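Local coordinates for protein GH18 chiitnase (Pseudoalteromonas aurantia, PDB 6K7Z) that probably hydrolyses internal glycosidic bonds of chitin, acting as an endochitinase of glycoside hydrolase family 18, at residues S2-V13 with L254-S263; G82-S90 with E117-Y128. All coordinates share one frame; numbering follows the deposited sequence.

Contact 1 (S2-V13 with L254-S263); sequences SKTITYYNSGAV and LGGIMNWQFS
Gln-261 reaches across to the turn that follows strand 3-8, and its OE1 is gripped there by three donors. Ser-10 N comes to OE1 at 2.7 Å, Asn-9 N gives the same oxygen a longer bond, and water 4 supplies the third. That water also donates to Ser-10 O and accepts from Ser-263 N, while water 3 links Gln-261 NE2 to Asn-9 OD1; Asn-9 ND2 is taken up by Ala-29 O. Ser-263 works in both directions: its OG donates to Ser-10 O at 2.8 Å, approaching from above the carbonyl plane, and accepts from Val-13 N at 2.9 Å. Strands 3-8 and 256-260 run parallel, 13° apart, as the first and last strands that close the TIM barrel of family 18. Their ladder runs from Lys-3 N to Gly-255 O, through Ile-257 N to Lys-3 O, Ile-5 N to Ile-257 O and Asn-259 N to Ile-5 O, to Tyr-7 N on Asn-259 O. Past it, the cis peptide between Trp-260 and Gln-261 turns the chain, and Phe-262 N meets Tyr-7 O at 2.8 Å in a nearly straight bond (175°). On the outer side, Thr-6 carries its OG1 opposite the backbone N (chi1 -175°), lying alongside Asn-259 and donating to its OD1 at 2.6 Å; ND2 of that amide has Tyr-23 OH as partner. Inside the barrel, Met-258 SD lies at the edge of the Tyr-7 ring, 3.7 Å from CE1, a Met-aromatic contact, and Trp-260 CE3 packs 3.4 Å from Tyr-7 CB. The Tyr-7 hydroxyl bonds to Asp-113. At the far end Lys-3 NZ forms a salt bridge with Glu-217 and reaches Gly-255 O through water 1.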
loop_
_atom_site.group_PDB
_atom_site.type_symbol
_atom_site.label_atom_id
_atom_site.label_comp_id
_atom_site.label_asym_id
_atom_site.label_seq_id
_atom_site.Cartn_x
_atom_site.Cartn_y
_atom_site.Cartn_z
ATOM N N SER A 2 2.375 16.607 -0.704
ATOM C CA SER A 2 1.941 15.361 -1.259
ATOM C C SER A 2 3.117 14.442 -1.259
ATOM O O SER A 2 4.223 14.872 -1.237
ATOM C CB SER A 2 1.527 15.569 -2.667
ATOM O OG SER A 2 2.597 16.160 -3.292
ATOM N N LYS A 3 2.852 13.152 -1.315
ATOM C CA LYS A 3 3.886 12.130 -1.227
ATOM C C LYS A 3 3.854 11.294 -2.491
ATOM O O LYS A 3 2.828 11.146 -3.032
ATOM C CB LYS A 3 3.532 11.172 -0.114
ATOM C CG LYS A 3 3.764 11.609 1.307
ATOM C CD LYS A 3 3.181 10.596 2.272
ATOM C CE LYS A 3 3.087 11.139 3.683
ATOM N NZ LYS A 3 2.605 12.501 3.799
ATOM N N THR A 4 4.984 10.741 -2.881
ATOM C CA THR A 4 5.119 9.835 -4.018
ATOM C C THR A 4 5.539 8.475 -3.463
ATOM O O THR A 4 6.429 8.401 -2.706
ATOM C CB THR A 4 6.052 10.355 -5.097
ATOM O OG1 THR A 4 7.273 10.726 -4.543
ATOM C CG2 THR A 4 5.370 11.522 -5.772
ATOM N N ILE A 5 4.819 7.444 -3.882
ATOM C CA ILE A 5 4.975 6.112 -3.323
ATOM C C ILE A 5 5.041 5.112 -4.469
ATOM O O ILE A 5 4.326 5.251 -5.467
ATOM C CB ILE A 5 3.819 5.797 -2.358
ATOM C CG1 ILE A 5 3.763 6.880 -1.274
ATOM C CG2 ILE A 5 3.967 4.400 -1.732
ATOM C CD1 ILE A 5 2.771 6.631 -0.212
ATOM N N THR A 6 5.905 4.108 -4.338
ATOM C CA THR A 6 5.929 3.045 -5.331
ATOM C C THR A 6 6.098 1.713 -4.630
ATOM O O THR A 6 6.629 1.642 -3.521
ATOM C CB THR A 6 7.043 3.248 -6.382
ATOM O OG1 THR A 6 6.943 2.238 -7.397
ATOM C CG2 THR A 6 8.434 3.218 -5.739
ATOM N N TYR A 7 5.629 0.654 -5.286
ATOM C CA TYR A 7 5.891 -0.718 -4.867
ATOM C C TYR A 7 7.045 -1.312 -5.662
ATOM O O TYR A 7 7.135 -1.134 -6.879
ATOM C CB TYR A 7 4.666 -1.608 -5.048
ATOM C CG TYR A 7 3.590 -1.373 -4.022
ATOM C CD1 TYR A 7 2.696 -0.313 -4.168
ATOM C CD2 TYR A 7 3.475 -2.193 -2.915
ATOM C CE1 TYR A 7 1.723 -0.068 -3.233
ATOM C CE2 TYR A 7 2.485 -1.961 -1.963
ATOM C CZ TYR A 7 1.620 -0.897 -2.138
ATOM O OH TYR A 7 0.642 -0.644 -1.220
ATOM N N TYR A 8 7.922 -2.034 -4.971
ATOM C CA TYR A 8 9.022 -2.733 -5.620
ATOM C C TYR A 8 8.774 -4.229 -5.471
ATOM O O TYR A 8 8.922 -4.781 -4.379
ATOM C CB TYR A 8 10.357 -2.318 -5.018
ATOM C CG TYR A 8 11.554 -2.867 -5.764
ATOM C CD1 TYR A 8 12.035 -2.216 -6.884
ATOM C CD2 TYR A 8 12.201 -4.023 -5.348
ATOM C CE1 TYR A 8 13.131 -2.681 -7.576
ATOM C CE2 TYR A 8 13.313 -4.507 -6.055
ATOM C CZ TYR A 8 13.759 -3.826 -7.174
ATOM O OH TYR A 8 14.863 -4.260 -7.904
ATOM N N ASN A 9 8.395 -4.877 -6.573
ATOM C CA ASN A 9 8.220 -6.328 -6.612
ATOM C C ASN A 9 9.130 -6.911 -7.677
ATOM O O ASN A 9 10.083 -7.616 -7.337
ATOM C CB ASN A 9 6.748 -6.678 -6.852
ATOM C CG ASN A 9 6.468 -8.180 -6.770
ATOM O OD1 ASN A 9 6.056 -8.790 -7.751
ATOM N ND2 ASN A 9 6.671 -8.773 -5.594
ATOM N N SER A 10 8.888 -6.625 -8.961
ATOM C CA SER A 10 9.810 -7.021 -10.017
ATOM C C SER A 10 11.154 -6.321 -9.850
ATOM O O SER A 10 11.222 -5.147 -9.471
ATOM C CB SER A 10 9.230 -6.681 -11.391
ATOM O OG SER A 10 10.269 -6.619 -12.357
ATOM N N GLY A 11 12.231 -7.041 -10.167
ATOM C CA GLY A 11 13.558 -6.468 -10.052
ATOM C C GLY A 11 14.181 -5.972 -11.341
ATOM O O GLY A 11 15.403 -5.806 -11.395
ATOM N N ALA A 12 13.359 -5.697 -12.368
ATOM C CA ALA A 12 13.897 -5.360 -13.687
ATOM C C ALA A 12 14.724 -4.080 -13.670
ATOM O O ALA A 12 15.625 -3.911 -14.503
ATOM C CB ALA A 12 12.760 -5.237 -14.705
ATOM N N VAL A 13 14.431 -3.165 -12.759
ATOM C CA VAL A 13 15.219 -1.951 -12.550
ATOM C C VAL A 13 15.882 -2.068 -11.184
ATOM O O VAL A 13 15.195 -2.396 -10.207
ATOM C CB VAL A 13 14.345 -0.681 -12.622
ATOM C CG1 VAL A 13 15.182 0.569 -12.341
ATOM C CG2 VAL A 13 13.650 -0.578 -13.980
ATOM N N LEU A 254 -4.201 17.085 -2.344
ATOM C CA LEU A 254 -3.951 15.729 -2.810
ATOM C C LEU A 254 -2.865 15.123 -1.929
ATOM O O LEU A 254 -1.731 15.618 -1.906
ATOM C CB LEU A 254 -3.539 15.723 -4.286
ATOM C CG LEU A 254 -3.122 14.387 -4.902
ATOM C CD1 LEU A 254 -4.173 13.299 -4.637
ATOM C CD2 LEU A 254 -2.858 14.533 -6.400
ATOM N N GLY A 255 -3.218 14.065 -1.198
ATOM C CA GLY A 255 -2.241 13.430 -0.333
ATOM C C GLY A 255 -1.048 12.877 -1.087
ATOM O O GLY A 255 0.078 12.909 -0.582
ATOM N N GLY A 256 -1.269 12.350 -2.280
ATOM C CA GLY A 256 -0.149 11.898 -3.081
ATOM C C GLY A 256 -0.574 10.915 -4.155
ATOM O O GLY A 256 -1.762 10.680 -4.385
ATOM N N ILE A 257 0.448 10.342 -4.802
ATOM C CA ILE A 257 0.287 9.395 -5.899
ATOM C C ILE A 257 1.137 8.172 -5.613
ATOM O O ILE A 257 2.331 8.299 -5.319
ATOM C CB ILE A 257 0.702 10.007 -7.247
ATOM C CG1 ILE A 257 -0.253 11.134 -7.638
ATOM C CG2 ILE A 257 0.759 8.919 -8.332
ATOM C CD1 ILE A 257 -1.660 10.643 -7.985
ATOM N N MET A 258 0.527 6.996 -5.722
ATOM C CA MET A 258 1.199 5.707 -5.600
ATOM C C MET A 258 1.228 5.042 -6.970
ATOM O O MET A 258 0.375 5.319 -7.817
ATOM C CB MET A 258 0.469 4.816 -4.577
ATOM C CG MET A 258 1.009 3.376 -4.473
ATOM S SD MET A 258 0.182 2.256 -5.635
ATOM C CE MET A 258 -1.341 1.886 -4.777
ATOM N N ASN A 259 2.219 4.188 -7.216
ATOM C CA ASN A 259 2.179 3.420 -8.452
ATOM C C ASN A 259 2.522 1.959 -8.210
ATOM O O ASN A 259 3.238 1.595 -7.268
ATOM C CB ASN A 259 3.095 4.004 -9.557
ATOM C CG ASN A 259 4.577 3.790 -9.290
ATOM O OD1 ASN A 259 5.061 2.659 -9.195
ATOM N ND2 ASN A 259 5.316 4.889 -9.230
ATOM N N TRP A 260 1.959 1.128 -9.073
ATOM C CA TRP A 260 2.385 -0.252 -9.244
ATOM C C TRP A 260 2.913 -0.316 -10.670
ATOM O O TRP A 260 2.141 -0.070 -11.598
ATOM C CB TRP A 260 1.217 -1.236 -9.044
ATOM C CG TRP A 260 1.647 -2.663 -9.190
ATOM C CD1 TRP A 260 1.714 -3.392 -10.352
ATOM C CD2 TRP A 260 2.136 -3.516 -8.151
ATOM N NE1 TRP A 260 2.187 -4.659 -10.086
ATOM C CE2 TRP A 260 2.455 -4.760 -8.743
ATOM C CE3 TRP A 260 2.313 -3.358 -6.772
ATOM C CZ2 TRP A 260 2.954 -5.839 -8.000
ATOM C CZ3 TRP A 260 2.804 -4.422 -6.040
ATOM C CH2 TRP A 260 3.124 -5.649 -6.652
ATOM N N GLN A 261 4.200 -0.568 -10.878
ATOM C CA GLN A 261 5.217 -0.745 -9.853
ATOM C C GLN A 261 6.525 -0.147 -10.371
ATOM O O GLN A 261 6.643 0.166 -11.565
ATOM C CB GLN A 261 5.405 -2.230 -9.509
ATOM C CG GLN A 261 5.828 -3.104 -10.701
ATOM C CD GLN A 261 6.240 -4.507 -10.275
ATOM O OE1 GLN A 261 7.097 -4.676 -9.404
ATOM N NE2 GLN A 261 5.617 -5.519 -10.877
ATOM N N PHE A 262 7.510 -0.036 -9.473
ATOM C CA PHE A 262 8.745 0.696 -9.756
ATOM C C PHE A 262 9.420 0.241 -11.049
ATOM O O PHE A 262 9.803 1.066 -11.890
ATOM C CB PHE A 262 9.697 0.541 -8.567
ATOM C CG PHE A 262 11.013 1.211 -8.770
ATOM C CD1 PHE A 262 11.126 2.594 -8.655
ATOM C CD2 PHE A 262 12.135 0.467 -9.101
ATOM C CE1 PHE A 262 12.342 3.219 -8.865
ATOM C CE2 PHE A 262 13.361 1.079 -9.299
ATOM C CZ PHE A 262 13.471 2.452 -9.174
ATOM N N SER A 263 9.599 -1.066 -11.220
ATOM C CA SER A 263 10.435 -1.533 -12.328
ATOM C C SER A 263 9.748 -1.429 -13.682
ATOM O O SER A 263 10.347 -1.811 -14.698
ATOM C CB SER A 263 10.874 -2.974 -12.081
ATOM O OG SER A 263 11.966 -2.997 -11.178
HETATM O O HOH W 1 0.315 12.896 2.178
HETATM O O HOH W 2 4.147 7.156 -7.466
HETATM O O HOH W 3 5.858 -8.217 -10.452
HETATM O O HOH W 4 9.243 -3.071 -9.316
#

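Contact 2 (G82-S90 with E117-Y128); sequences GSNAYRSLS and EDTAAFTGQAGY
Two beta-alpha connections of the TIM barrel meet where helix 83-89 rests on the loop after strand 111-115, with Ser-83, Tyr-86 and Arg-87 facing Asp-118 and Tyr-128. Asp-118 OD2 accepts twice: Ser-83 OG arrives on its syn side at 2.7 Å, and Tyr-128 OH on its anti side at 2.6 Å. Asp-118 extends its carboxylate opposite its own backbone N (chi1 -173°), which brings OD2 between the two hydroxyls. The Tyr-128 ring lies against the helix, one face under Arg-87 CA, 4.0 Å from the ring centroid in a CH-pi contact. Its oxygen is pressed close to the helix as well, with Tyr-128 OH 3.0 Å from Tyr-86 CB, and it is also hydrogen-bonded to Tyr-116. A phenylalanine in place of Tyr-128 would probably leave Asp-118 OD2 with one hydroxyl donor fewer, Tyr-116 without this mate, and the close touch on Tyr-86 CB lost. Further out, the extended Arg-87 chain brings NE to Gly-127 O at 3.3 Å, the donor standing above the carbonyl plane. Water 5 joins Ser-83 OG to Ala-126 O. On the barrel side, Tyr-86 CD2 packs 3.8 Å from Asp-118 CB, its ring meets Tyr-116 edge-to-face, and its hydroxyl shares water 6 with Glu-117 N. Asp-113, Asp-115 and Glu-117 form the DxDxE end of the DxxDxDxE signature of family 18, so Asp-118 directly follows the motif's last residue, probably the catalytic acid as in related chitinases.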
loop_
_atom_site.group_PDB
_atom_site.type_symbol
_atom_site.label_atom_id
_atom_site.label_comp_id
_atom_site.label_asym_id
_atom_site.label_seq_id
_atom_site.Cartn_x
_atom_site.Cartn_y
_atom_site.Cartn_z
ATOM N N GLY A 82 -3.831 -16.185 0.606
ATOM C CA GLY A 82 -5.127 -16.833 0.691
ATOM C C GLY A 82 -5.945 -16.373 1.881
ATOM O O GLY A 82 -5.422 -16.063 2.951
ATOM N N SER A 83 -7.265 -16.344 1.677
ATOM C CA SER A 83 -8.188 -16.021 2.756
ATOM C C SER A 83 -8.027 -16.979 3.926
ATOM O O SER A 83 -8.180 -16.581 5.090
ATOM C CB SER A 83 -9.622 -16.048 2.219
ATOM O OG SER A 83 -10.548 -15.622 3.195
ATOM N N ASN A 84 -7.687 -18.237 3.640
ATOM C CA ASN A 84 -7.512 -19.218 4.703
ATOM C C ASN A 84 -6.339 -18.859 5.611
ATOM O O ASN A 84 -6.385 -19.123 6.817
ATOM C CB ASN A 84 -7.326 -20.611 4.090
ATOM C CG ASN A 84 -6.147 -20.680 3.122
ATOM O OD1 ASN A 84 -5.764 -19.681 2.512
ATOM N ND2 ASN A 84 -5.561 -21.869 2.986
ATOM N N ALA A 85 -5.282 -18.258 5.059
ATOM C CA ALA A 85 -4.171 -17.833 5.906
ATOM C C ALA A 85 -4.587 -16.682 6.815
ATOM O O ALA A 85 -4.263 -16.677 8.010
ATOM C CB ALA A 85 -2.973 -17.441 5.043
ATOM N N TYR A 86 -5.314 -15.706 6.265
ATOM C CA TYR A 86 -5.818 -14.598 7.072
ATOM C C TYR A 86 -6.768 -15.093 8.155
ATOM O O TYR A 86 -6.754 -14.587 9.281
ATOM C CB TYR A 86 -6.547 -13.583 6.187
ATOM C CG TYR A 86 -5.681 -12.665 5.340
ATOM C CD1 TYR A 86 -4.818 -11.744 5.930
ATOM C CD2 TYR A 86 -5.776 -12.679 3.955
ATOM C CE1 TYR A 86 -4.040 -10.885 5.151
ATOM C CE2 TYR A 86 -5.013 -11.823 3.172
ATOM C CZ TYR A 86 -4.150 -10.928 3.774
ATOM O OH TYR A 86 -3.388 -10.080 2.986
ATOM N N ARG A 87 -7.613 -16.070 7.829
ATOM C CA ARG A 87 -8.541 -16.604 8.826
ATOM C C ARG A 87 -7.792 -17.091 10.056
ATOM O O ARG A 87 -8.181 -16.796 11.194
ATOM C CB ARG A 87 -9.367 -17.739 8.226
ATOM C CG ARG A 87 -10.543 -18.194 9.094
ATOM C CD ARG A 87 -11.219 -19.400 8.462
ATOM N NE ARG A 87 -12.456 -19.776 9.142
ATOM C CZ ARG A 87 -13.135 -20.889 8.884
ATOM N NH1 ARG A 87 -12.683 -21.741 7.969
ATOM N NH2 ARG A 87 -14.263 -21.155 9.538
ATOM N N SER A 88 -6.713 -17.844 9.845
ATOM C CA SER A 88 -5.901 -18.310 10.965
ATOM C C SER A 88 -5.241 -17.149 11.692
ATOM O O SER A 88 -5.227 -17.107 12.928
ATOM C CB SER A 88 -4.843 -19.292 10.469
ATOM O OG SER A 88 -5.449 -20.426 9.874
ATOM N N LEU A 89 -4.675 -16.202 10.938
ATOM C CA LEU A 89 -4.000 -15.072 11.556
ATOM C C LEU A 89 -4.951 -14.253 12.403
ATOM O O LEU A 89 -4.534 -13.672 13.412
ATOM C CB LEU A 89 -3.375 -14.179 10.487
ATOM C CG LEU A 89 -2.253 -14.808 9.672
ATOM C CD1 LEU A 89 -1.911 -13.877 8.532
ATOM C CD2 LEU A 89 -1.028 -15.056 10.539
ATOM N N SER A 90 -6.223 -14.193 12.006
ATOM C CA SER A 90 -7.193 -13.370 12.713
ATOM C C SER A 90 -7.429 -13.861 14.128
ATOM O O SER A 90 -7.945 -13.099 14.950
ATOM C CB SER A 90 -8.522 -13.343 11.961
ATOM O OG SER A 90 -9.190 -14.595 12.084
ATOM N N GLU A 117 -6.153 -7.722 0.568
ATOM C CA GLU A 117 -7.055 -7.814 -0.581
ATOM C C GLU A 117 -8.125 -8.899 -0.410
ATOM O O GLU A 117 -8.743 -9.317 -1.395
ATOM C CB GLU A 117 -6.242 -8.057 -1.860
ATOM C CG GLU A 117 -4.963 -7.193 -1.956
ATOM C CD GLU A 117 -4.452 -7.003 -3.393
ATOM O OE1 GLU A 117 -4.909 -7.738 -4.283
ATOM O OE2 GLU A 117 -3.605 -6.112 -3.630
ATOM N N ASP A 118 -8.375 -9.364 0.817
ATOM C CA ASP A 118 -9.310 -10.473 1.043
ATOM C C ASP A 118 -10.729 -9.918 1.143
ATOM O O ASP A 118 -11.323 -9.787 2.218
ATOM C CB ASP A 118 -8.918 -11.269 2.283
ATOM C CG ASP A 118 -9.761 -12.527 2.457
ATOM O OD1 ASP A 118 -10.500 -12.895 1.516
ATOM O OD2 ASP A 118 -9.693 -13.134 3.533
ATOM N N THR A 119 -11.286 -9.596 -0.026
ATOM C CA THR A 119 -12.585 -8.938 -0.095
ATOM C C THR A 119 -13.680 -9.772 0.563
ATOM O O THR A 119 -14.598 -9.223 1.191
ATOM C CB THR A 119 -12.918 -8.667 -1.561
ATOM O OG1 THR A 119 -11.851 -7.905 -2.144
ATOM C CG2 THR A 119 -14.234 -7.911 -1.695
ATOM N N ALA A 120 -13.609 -11.099 0.423
ATOM C CA ALA A 120 -14.667 -11.951 0.957
ATOM C C ALA A 120 -14.793 -11.839 2.469
ATOM O O ALA A 120 -15.847 -12.175 3.015
ATOM C CB ALA A 120 -14.426 -13.411 0.576
ATOM N N ALA A 121 -13.749 -11.385 3.162
ATOM C CA ALA A 121 -13.863 -11.205 4.604
ATOM C C ALA A 121 -14.648 -9.959 4.987
ATOM O O ALA A 121 -14.936 -9.773 6.173
ATOM C CB ALA A 121 -12.469 -11.174 5.244
ATOM N N PHE A 122 -15.020 -9.111 4.023
ATOM C CA PHE A 122 -15.938 -8.007 4.281
ATOM C C PHE A 122 -17.382 -8.347 3.920
ATOM O O PHE A 122 -18.269 -7.524 4.160
ATOM C CB PHE A 122 -15.522 -6.748 3.496
ATOM C CG PHE A 122 -14.139 -6.231 3.824
ATOM C CD1 PHE A 122 -13.583 -6.397 5.090
ATOM C CD2 PHE A 122 -13.403 -5.563 2.853
ATOM C CE1 PHE A 122 -12.314 -5.895 5.375
ATOM C CE2 PHE A 122 -12.149 -5.065 3.117
ATOM C CZ PHE A 122 -11.587 -5.233 4.381
ATOM N N THR A 123 -17.633 -9.524 3.335
ATOM C CA THR A 123 -18.967 -9.929 2.891
ATOM C C THR A 123 -19.534 -11.106 3.673
ATOM O O THR A 123 -20.541 -11.685 3.248
ATOM C CB THR A 123 -18.958 -10.303 1.411
ATOM O OG1 THR A 123 -18.162 -11.488 1.232
ATOM C CG2 THR A 123 -18.394 -9.172 0.576
ATOM N N GLY A 124 -18.914 -11.490 4.784
ATOM C CA GLY A 124 -19.417 -12.623 5.526
ATOM C C GLY A 124 -19.124 -13.978 4.919
ATOM O O GLY A 124 -19.668 -14.978 5.396
ATOM N N GLN A 125 -18.272 -14.052 3.894
ATOM C CA GLN A 125 -18.029 -15.296 3.170
ATOM C C GLN A 125 -16.699 -15.960 3.504
ATOM O O GLN A 125 -16.394 -17.008 2.929
ATOM C CB GLN A 125 -18.096 -15.058 1.656
ATOM C CG GLN A 125 -19.471 -14.692 1.123
ATOM C CD GLN A 125 -20.471 -15.819 1.293
ATOM O OE1 GLN A 125 -20.213 -16.960 0.896
ATOM N NE2 GLN A 125 -21.615 -15.511 1.894
ATOM N N ALA A 126 -15.901 -15.393 4.408
ATOM C CA ALA A 126 -14.559 -15.897 4.669
ATOM C C ALA A 126 -14.409 -16.595 6.014
ATOM O O ALA A 126 -13.327 -17.109 6.309
ATOM C CB ALA A 126 -13.539 -14.756 4.585
ATOM N N GLY A 127 -15.443 -16.616 6.844
ATOM C CA GLY A 127 -15.294 -17.257 8.134
ATOM C C GLY A 127 -14.488 -16.470 9.140
ATOM O O GLY A 127 -14.020 -17.043 10.124
ATOM N N TYR A 128 -14.294 -15.172 8.915
ATOM C CA TYR A 128 -13.703 -14.304 9.924
ATOM C C TYR A 128 -14.040 -12.868 9.552
ATOM O O TYR A 128 -14.300 -12.561 8.388
ATOM C CB TYR A 128 -12.180 -14.500 10.053
ATOM C CG TYR A 128 -11.368 -13.862 8.934
ATOM C CD1 TYR A 128 -11.210 -14.500 7.706
ATOM C CD2 TYR A 128 -10.761 -12.618 9.108
ATOM C CE1 TYR A 128 -10.468 -13.913 6.671
ATOM C CE2 TYR A 128 -10.018 -12.020 8.076
ATOM C CZ TYR A 128 -9.874 -12.678 6.868
ATOM O OH TYR A 128 -9.152 -12.090 5.853
HETATM O O HOH W 5 -11.329 -17.605 4.897
HETATM O O HOH W 6 -4.235 -9.971 0.411
#

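How the contacts relate
Contact 2 is nested in the chain between the two segments of contact 1, which lie 241 residues apart and bring the barrel's first and last strands together. The contacts sit on opposite sides of the chain's centre, their centres 27 Å apart, without touching. Their nearest atoms, about 7 Å apart, face each other across the probable active site: Glu-117 OE2 of contact 2 is 7.0 Å from Trp-260 CZ3 and 7.3 Å from Tyr-7 OH of contact 1. Asp-113, which bonds Tyr-7, and Asp-115, close to Glu-117, lie on strand 111-115, which leads into Glu-117, consistent with a shared substrate-binding cleft as in other family 18 chitinases.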